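Local coordinates for protein Dye-decolorizing peroxidase (Irpex lacteus, PDB 7D8M) that binds heme b and probably works as a peroxidase that uses hydrogen peroxide to oxidise dyes and other substrates, at residues K26-H31 with V150-S155; F30-A35 with G78-T83. One frame throughout, in Å; residues are numbered along the deposited sequence.

Contact 1: residues K26-H31 with V150-S155; sequences KFVFFH and VYDLDS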
ATOM      1  N   LYS A  26       9.855  -2.349 -11.311  1.00 24.91           N
ATOM      2  CA  LYS A  26      10.931  -1.379 -11.163  1.00 25.36           C
ATOM      3  C   LYS A  26      10.333   0.001 -10.914  1.00 26.28           C
ATOM      4  O   LYS A  26       9.400   0.410 -11.611  1.00 25.88           O
ATOM      5  CB  LYS A  26      11.802  -1.354 -12.426  1.00 24.62           C
ATOM      6  CG  LYS A  26      13.062  -0.508 -12.356  1.00 25.37           C
ATOM      7  CD  LYS A  26      13.895  -0.730 -13.628  1.00 31.79           C
ATOM      8  CE  LYS A  26      15.379  -0.774 -13.398  1.00 32.79           C
ATOM      9  NZ  LYS A  26      15.865  -1.622 -12.305  1.00 34.19           N
ATOM     10  N   PHE A  27      10.872   0.715  -9.931  1.00 23.47           N
ATOM     11  CA  PHE A  27      10.453   2.075  -9.608  1.00 22.97           C
ATOM     12  C   PHE A  27      11.578   3.019  -9.996  1.00 25.77           C
ATOM     13  O   PHE A  27      12.673   2.941  -9.426  1.00 26.57           O
ATOM     14  CB  PHE A  27      10.130   2.220  -8.117  1.00 23.65           C
ATOM     15  CG  PHE A  27       8.951   1.412  -7.670  1.00 23.45           C
ATOM     16  CD1 PHE A  27       9.099   0.069  -7.346  1.00 27.31           C
ATOM     17  CD2 PHE A  27       7.693   1.987  -7.586  1.00 20.36           C
ATOM     18  CE1 PHE A  27       8.011  -0.686  -6.931  1.00 23.14           C
ATOM     19  CE2 PHE A  27       6.594   1.245  -7.182  1.00 25.80           C
ATOM     20  CZ  PHE A  27       6.752  -0.095  -6.853  1.00 26.33           C
ATOM     21  N   VAL A  28      11.320   3.899 -10.972  1.00 21.94           N
ATOM     22  CA  VAL A  28      12.332   4.835 -11.454  1.00 23.02           C
ATOM     23  C   VAL A  28      11.942   6.229 -10.982  1.00 22.89           C
ATOM     24  O   VAL A  28      11.041   6.860 -11.550  1.00 23.54           O
ATOM     25  CB  VAL A  28      12.481   4.788 -12.979  1.00 24.74           C
ATOM     26  CG1 VAL A  28      13.586   5.748 -13.428  1.00 24.19           C
ATOM     27  CG2 VAL A  28      12.804   3.367 -13.430  1.00 25.71           C
ATOM     28  N   PHE A  29      12.635   6.726  -9.958  1.00 25.18           N
ATOM     29  CA  PHE A  29      12.374   8.056  -9.419  1.00 24.41           C
ATOM     30  C   PHE A  29      13.324   9.052 -10.076  1.00 24.17           C
ATOM     31  O   PHE A  29      14.523   8.786 -10.212  1.00 26.62           O
ATOM     32  CB  PHE A  29      12.540   8.080  -7.899  1.00 26.02           C
ATOM     33  CG  PHE A  29      11.593   7.133  -7.156  1.00 24.45           C
ATOM     34  CD1 PHE A  29      10.317   7.541  -6.797  1.00 21.85           C
ATOM     35  CD2 PHE A  29      11.988   5.845  -6.843  1.00 24.93           C
ATOM     36  CE1 PHE A  29       9.443   6.674  -6.120  1.00 24.86           C
ATOM     37  CE2 PHE A  29      11.132   4.978  -6.160  1.00 26.09           C
ATOM     38  CZ  PHE A  29       9.859   5.393  -5.802  1.00 24.67           C
ATOM     39  N   PHE A  30      12.792  10.196 -10.481  1.00 22.80           N
ATOM     40  CA  PHE A  30      13.576  11.086 -11.319  1.00 28.45           C
ATOM     41  C   PHE A  30      13.327  12.536 -10.950  1.00 28.89           C
ATOM     42  O   PHE A  30      12.299  12.889 -10.365  1.00 22.34           O
ATOM     43  CB  PHE A  30      13.256  10.876 -12.807  1.00 23.15           C
ATOM     44  CG  PHE A  30      11.805  11.111 -13.159  1.00 25.74           C
ATOM     45  CD1 PHE A  30      11.334  12.392 -13.433  1.00 25.84           C
ATOM     46  CD2 PHE A  30      10.917  10.047 -13.233  1.00 25.12           C
ATOM     47  CE1 PHE A  30      10.000  12.607 -13.753  1.00 24.75           C
ATOM     48  CE2 PHE A  30       9.587  10.253 -13.558  1.00 24.79           C
ATOM     49  CZ  PHE A  30       9.129  11.540 -13.823  1.00 26.30           C
ATOM     50  N   HIS A  31      14.272  13.375 -11.370  1.00 27.94           N
ATOM     51  CA  HIS A  31      14.190  14.824 -11.296  1.00 26.38           C
ATOM     52  C   HIS A  31      14.186  15.370 -12.715  1.00 32.31           C
ATOM     53  O   HIS A  31      14.829  14.803 -13.605  1.00 25.25           O
ATOM     54  CB  HIS A  31      15.384  15.393 -10.524  1.00 30.80           C
ATOM     55  CG  HIS A  31      15.405  16.888 -10.454  1.00 34.06           C
ATOM     56  ND1 HIS A  31      14.662  17.597  -9.536  1.00 30.32           N
ATOM     57  CD2 HIS A  31      16.085  17.809 -11.180  1.00 32.55           C
ATOM     58  CE1 HIS A  31      14.873  18.890  -9.708  1.00 34.94           C
ATOM     59  NE2 HIS A  31      15.739  19.045 -10.692  1.00 30.41           N
ATOM     60  N   VAL A 150      17.164   9.647  -9.844  1.00 27.26           N
ATOM     61  CA  VAL A 150      17.715   9.864  -8.513  1.00 30.13           C
ATOM     62  C   VAL A 150      17.601   8.627  -7.628  1.00 31.08           C
ATOM     63  O   VAL A 150      18.288   8.555  -6.599  1.00 31.57           O
ATOM     64  CB  VAL A 150      17.046  11.079  -7.835  1.00 27.36           C
ATOM     65  CG1 VAL A 150      17.214  12.334  -8.716  1.00 28.82           C
ATOM     66  CG2 VAL A 150      15.583  10.810  -7.605  1.00 25.61           C
ATOM     67  N   TYR A 151      16.775   7.651  -7.999  1.00 28.62           N
ATOM     68  CA  TYR A 151      16.640   6.429  -7.216  1.00 28.07           C
ATOM     69  C   TYR A 151      15.996   5.373  -8.097  1.00 28.09           C
ATOM     70  O   TYR A 151      14.977   5.645  -8.736  1.00 25.20           O
ATOM     71  CB  TYR A 151      15.795   6.662  -5.960  1.00 27.11           C
ATOM     72  CG  TYR A 151      15.819   5.490  -5.005  1.00 31.10           C
ATOM     73  CD1 TYR A 151      17.027   4.923  -4.606  1.00 35.57           C
ATOM     74  CD2 TYR A 151      14.643   4.948  -4.505  1.00 29.80           C
ATOM     75  CE1 TYR A 151      17.061   3.850  -3.730  1.00 37.78           C
ATOM     76  CE2 TYR A 151      14.666   3.875  -3.632  1.00 31.85           C
ATOM     77  CZ  TYR A 151      15.879   3.333  -3.249  1.00 32.74           C
ATOM     78  OH  TYR A 151      15.913   2.263  -2.391  1.00 34.84           O
ATOM     79  N   ASP A 152      16.578   4.176  -8.122  1.00 29.55           N
ATOM     80  CA  ASP A 152      16.155   3.108  -9.032  1.00 31.52           C
ATOM     81  C   ASP A 152      15.994   1.834  -8.207  1.00 31.15           C
ATOM     82  O   ASP A 152      16.987   1.194  -7.856  1.00 32.46           O
ATOM     83  CB  ASP A 152      17.177   2.933 -10.154  1.00 34.09           C
ATOM     84  CG  ASP A 152      16.670   2.062 -11.293  1.00 36.89           C
ATOM     85  OD1 ASP A 152      15.804   1.208 -11.052  1.00 33.51           O
ATOM     86  OD2 ASP A 152      17.157   2.224 -12.441  1.00 35.29           O
ATOM     87  N   LEU A 153      14.749   1.463  -7.899  1.00 31.46           N
ATOM     88  CA  LEU A 153      14.457   0.368  -6.974  1.00 27.64           C
ATOM     89  C   LEU A 153      13.797  -0.791  -7.717  1.00 26.56           C
ATOM     90  O   LEU A 153      12.758  -0.610  -8.361  1.00 28.45           O
ATOM     91  CB  LEU A 153      13.559   0.846  -5.833  1.00 26.52           C
ATOM     92  CG  LEU A 153      13.070  -0.279  -4.925  1.00 25.42           C
ATOM     93  CD1 LEU A 153      14.252  -0.869  -4.186  1.00 26.79           C
ATOM     94  CD2 LEU A 153      12.014   0.214  -3.935  1.00 27.84           C
ATOM     95  N   ASP A 154      14.405  -1.974  -7.637  1.00 26.21           N
ATOM     96  CA  ASP A 154      13.797  -3.193  -8.161  1.00 26.29           C
ATOM     97  C   ASP A 154      13.053  -3.927  -7.051  1.00 26.22           C
ATOM     98  O   ASP A 154      13.597  -4.144  -5.965  1.00 26.33           O
ATOM     99  CB  ASP A 154      14.854  -4.118  -8.762  1.00 26.97           C
ATOM    100  CG  ASP A 154      15.496  -3.531 -10.008  1.00 30.31           C
ATOM    101  OD1 ASP A 154      14.750  -3.014 -10.857  1.00 30.10           O
ATOM    102  OD2 ASP A 154      16.735  -3.561 -10.122  1.00 33.39           O
ATOM    103  N   SER A 155      11.821  -4.316  -7.333  1.00 24.34           N
ATOM    104  CA  SER A 155      11.042  -5.143  -6.432  1.00 25.39           C
ATOM    105  C   SER A 155      10.653  -6.395  -7.201  1.00 28.18           C
ATOM    106  O   SER A 155      10.634  -6.400  -8.440  1.00 28.00           O
ATOM    107  CB  SER A 155       9.805  -4.406  -5.924  1.00 23.41           C
ATOM    108  OG  SER A 155       8.926  -4.112  -6.996  1.00 27.04           O
TER
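This is an antiparallel strand pairing, Phe27 with Leu153 and Phe29 with Tyr151, at one border of the four-stranded sheet of the dimeric alpha+beta barrel domain. The two strand segments run at 171° to each other. Phe27 N gives a nearly straight bond to Leu153 O (2.8 Å), and Phe27 O takes one from Leu153 N. Phe29 N bonds to Tyr151 O at 2.9 Å. At Phe29 O the regular pattern breaks. Val150 N reaches Phe29 O at 2.8 Å, tilted out of the carbonyl plane, and Tyr151 N adds a weak bond to the same Phe29 O at 3.4 Å. Val150 and Tyr151 thus both face Phe29, which is a classic beta bulge.

The side chains of Phe29 and Tyr151 lie side by side and point the same way. Their ring planes meet at 26°, but the rings are slid apart and barely overlap. Phe29 CD2 touches Tyr151 CD2 at 3.6 Å. Ser155 OG comes to the edge of the Phe27 ring, 3.5 Å from Phe27 CE1, and is hydrogen-bonded to Glu25 O.

On the other face Lys26 forms a salt-bridge network with Asp152 and Asp154, though its NZ is doubtfully placed. Asp152 OD1 makes a weak bond to Lys26, and its OD2 makes a salt bridge with Arg136. An alanine at Asp152 would probably leave Arg136 without this carboxylate mate and weaken the hold on Lys26.

Helix 129-143 packs on the face of Lys26 and Val28. Phe27, Leu153 and Ser155 touch Ala361 of strand 359-366, and Phe27 and Phe29 also meet Phe221 of strand 217-226. This face therefore joins the two four-stranded sheets. Strand 120-126 pairs with the far side of strand 24-32.

Contact 2: residues F30-A35 with G78-T83; sequences FHINNA and GALNVT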
ATOM      1  N   PHE A  30      12.792  10.196 -10.481  1.00 22.80           N
ATOM      2  CA  PHE A  30      13.576  11.086 -11.319  1.00 28.45           C
ATOM      3  C   PHE A  30      13.327  12.536 -10.950  1.00 28.89           C
ATOM      4  O   PHE A  30      12.299  12.889 -10.365  1.00 22.34           O
ATOM      5  CB  PHE A  30      13.256  10.876 -12.807  1.00 23.15           C
ATOM      6  CG  PHE A  30      11.805  11.111 -13.159  1.00 25.74           C
ATOM      7  CD1 PHE A  30      11.334  12.392 -13.433  1.00 25.84           C
ATOM      8  CD2 PHE A  30      10.917  10.047 -13.233  1.00 25.12           C
ATOM      9  CE1 PHE A  30      10.000  12.607 -13.753  1.00 24.75           C
ATOM     10  CE2 PHE A  30       9.587  10.253 -13.558  1.00 24.79           C
ATOM     11  CZ  PHE A  30       9.129  11.540 -13.823  1.00 26.30           C
ATOM     12  N   HIS A  31      14.272  13.375 -11.370  1.00 27.94           N
ATOM     13  CA  HIS A  31      14.190  14.824 -11.296  1.00 26.38           C
ATOM     14  C   HIS A  31      14.186  15.370 -12.715  1.00 32.31           C
ATOM     15  O   HIS A  31      14.829  14.803 -13.605  1.00 25.25           O
ATOM     16  CB  HIS A  31      15.384  15.393 -10.524  1.00 30.80           C
ATOM     17  CG  HIS A  31      15.405  16.888 -10.454  1.00 34.06           C
ATOM     18  ND1 HIS A  31      14.662  17.597  -9.536  1.00 30.32           N
ATOM     19  CD2 HIS A  31      16.085  17.809 -11.180  1.00 32.55           C
ATOM     20  CE1 HIS A  31      14.873  18.890  -9.708  1.00 34.94           C
ATOM     21  NE2 HIS A  31      15.739  19.045 -10.692  1.00 30.41           N
ATOM     22  N   ILE A  32      13.457  16.462 -12.935  1.00 29.98           N
ATOM     23  CA  ILE A  32      13.332  17.047 -14.267  1.00 31.97           C
ATOM     24  C   ILE A  32      14.347  18.176 -14.399  1.00 33.34           C
ATOM     25  O   ILE A  32      14.287  19.163 -13.654  1.00 32.62           O
ATOM     26  CB  ILE A  32      11.903  17.546 -14.529  1.00 30.25           C
ATOM     27  CG1 ILE A  32      10.919  16.381 -14.408  1.00 26.35           C
ATOM     28  CG2 ILE A  32      11.804  18.187 -15.907  1.00 31.58           C
ATOM     29  CD1 ILE A  32       9.484  16.754 -14.663  1.00 26.52           C
ATOM     30  N   ASN A  33      15.282  18.026 -15.344  1.00 32.79           N
ATOM     31  CA  ASN A  33      16.293  19.044 -15.629  1.00 34.32           C
ATOM     32  C   ASN A  33      15.877  20.030 -16.722  1.00 33.55           C
ATOM     33  O   ASN A  33      16.239  21.208 -16.648  1.00 32.78           O
ATOM     34  CB  ASN A  33      17.605  18.381 -16.051  1.00 35.48           C
ATOM     35  CG  ASN A  33      18.189  17.509 -14.971  1.00 33.55           C
ATOM     36  OD1 ASN A  33      18.094  17.830 -13.791  1.00 34.01           O
ATOM     37  ND2 ASN A  33      18.826  16.405 -15.372  1.00 30.95           N
ATOM     38  N   ASN A  34      15.129  19.586 -17.732  1.00 31.10           N
ATOM     39  CA  ASN A  34      14.726  20.442 -18.851  1.00 36.06           C
ATOM     40  C   ASN A  34      13.261  20.163 -19.173  1.00 33.26           C
ATOM     41  O   ASN A  34      12.937  19.149 -19.803  1.00 31.56           O
ATOM     42  CB  ASN A  34      15.619  20.198 -20.066  1.00 33.09           C
ATOM     43  CG  ASN A  34      15.355  21.175 -21.207  1.00 38.89           C
ATOM     44  OD1 ASN A  34      14.207  21.448 -21.575  1.00 36.05           O
ATOM     45  ND2 ASN A  34      16.429  21.690 -21.787  1.00 37.45           N
ATOM     46  N   ALA A  35      12.379  21.076 -18.762  1.00 35.63           N
ATOM     47  CA  ALA A  35      10.947  20.838 -18.917  1.00 36.19           C
ATOM     48  C   ALA A  35      10.561  20.701 -20.385  1.00 37.64           C
ATOM     49  O   ALA A  35       9.791  19.803 -20.750  1.00 31.68           O
ATOM     50  CB  ALA A  35      10.151  21.964 -18.254  1.00 33.61           C
ATOM     51  N   GLY A  78       5.469  21.764 -10.465  1.00 30.53           N
ATOM     52  CA  GLY A  78       6.177  23.022 -10.628  1.00 35.15           C
ATOM     53  C   GLY A  78       7.178  22.973 -11.764  1.00 35.52           C
ATOM     54  O   GLY A  78       7.217  23.863 -12.615  1.00 39.33           O
ATOM     55  N   ALA A  79       7.995  21.916 -11.804  1.00 36.17           N
ATOM     56  CA  ALA A  79       9.012  21.805 -12.844  1.00 33.84           C
ATOM     57  C   ALA A  79       8.404  21.698 -14.231  1.00 38.06           C
ATOM     58  O   ALA A  79       9.085  21.999 -15.220  1.00 42.90           O
ATOM     59  CB  ALA A  79       9.919  20.602 -12.577  1.00 34.57           C
ATOM     60  N   LEU A  80       7.143  21.283 -14.336  1.00 34.99           N
ATOM     61  CA  LEU A  80       6.456  21.220 -15.619  1.00 38.54           C
ATOM     62  C   LEU A  80       5.533  22.410 -15.850  1.00 38.05           C
ATOM     63  O   LEU A  80       4.779  22.415 -16.830  1.00 36.02           O
ATOM     64  CB  LEU A  80       5.664  19.919 -15.722  1.00 35.22           C
ATOM     65  CG  LEU A  80       6.543  18.678 -15.836  1.00 34.05           C
ATOM     66  CD1 LEU A  80       5.686  17.428 -15.718  1.00 35.57           C
ATOM     67  CD2 LEU A  80       7.311  18.702 -17.151  1.00 34.57           C
ATOM     68  N   ASN A  81       5.578  23.406 -14.963  1.00 37.66           N
ATOM     69  CA  ASN A  81       4.710  24.586 -15.007  1.00 38.17           C
ATOM     70  C   ASN A  81       3.234  24.205 -15.081  1.00 37.26           C
ATOM     71  O   ASN A  81       2.466  24.729 -15.892  1.00 41.98           O
ATOM     72  CB  ASN A  81       5.091  25.512 -16.161  1.00 41.03           C
ATOM     73  CG  ASN A  81       4.632  26.927 -15.921  1.00 47.57           C
ATOM     74  OD1 ASN A  81       3.585  27.345 -16.415  1.00 54.91           O
ATOM     75  ND2 ASN A  81       5.398  27.671 -15.130  1.00 51.24           N
ATOM     76  N   VAL A  82       2.837  23.282 -14.210  1.00 34.95           N
ATOM     77  CA  VAL A  82       1.447  22.878 -14.058  1.00 33.35           C
ATOM     78  C   VAL A  82       1.002  23.309 -12.667  1.00 37.23           C
ATOM     79  O   VAL A  82       1.698  23.044 -11.679  1.00 34.96           O
ATOM     80  CB  VAL A  82       1.280  21.361 -14.260  1.00 37.54           C
ATOM     81  CG1 VAL A  82      -0.133  20.918 -13.897  1.00 36.55           C
ATOM     82  CG2 VAL A  82       1.630  20.963 -15.703  1.00 37.12           C
ATOM     83  N   THR A  83      -0.134  23.999 -12.591  1.00 34.66           N
ATOM     84  CA  THR A  83      -0.607  24.501 -11.311  1.00 34.75           C
ATOM     85  C   THR A  83      -1.151  23.349 -10.471  1.00 35.10           C
ATOM     86  O   THR A  83      -1.910  22.509 -10.963  1.00 34.11           O
ATOM     87  CB  THR A  83      -1.680  25.571 -11.516  1.00 35.59           C
ATOM     88  OG1 THR A  83      -1.180  26.596 -12.394  1.00 37.04           O
ATOM     89  CG2 THR A  83      -2.038  26.204 -10.188  1.00 34.34           C
TER
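Asn81 N bonds to Gly78 O at 2.9 Å and helps end helix 74-79, whose last residue Ala79, with Leu80 just after it, packs against Ile32 and Ala35. Asn81 has positive phi (53°) and is the C-prime residue of a Schellman motif. The second bond of the motif runs from Val82 N to Phe77 O.

No hydrogen bond crosses between the two segments. The contact is a small apolar packing of a strand end and the turn after it on a helix C-terminus. Ile32 carries much of it. Its CG1 is anti to the carbonyl carbon (chi1 -59°), and CD1 extends anti to CA (chi2 -179°). This puts the end of the side chain among the branches of Leu80. Ile32 CD1 lies 3.7 Å from Leu80 CG, with both Leu80 methyls close by. The two side chains cross at about a right angle. Nearer the backbone, Ile32 CB meets the CB of Ala79 at 4.1 Å.

Ala35 fits on the same helix end. Ala35 CB approaches Ala79 O at 3.2 Å, a tight packing contact. Leu80 CD2 lies further off, 4.5 Å from Ala35 CB. Ala35 directly follows Asn34, the N-cap, whose OD1 accepts a bond from Ala37 N. The start of one helix is thereby set against the end of another.

Lys39 NZ bonds to Leu80 O. Phe38 of helix 35-49 touches both Ile32 and Leu80. Leu80 also packs on Phe72 of strand 67-72 and on Phe448 of the C-terminal helix 441-448.

In the fold
Both contacts start from strand 24-32. Contact 1 uses most of its length, and contact 2 uses its last residues and the turn into helix 35-49. They share Phe30 and His31. Following the chain, contact 2 closes first, when helix 74-79 ends beside the strand, with 42 residues between its segments. Contact 1 closes later, when strand 147-156 returns along strand 24-32, with 118 residues between. The smaller loop falls within the larger, and the two do not cross. Contact 1 fixes one border of the sheet. Contact 2, with its centre about 17 Å from that of contact 1, ties the strand end to a helix C-terminus.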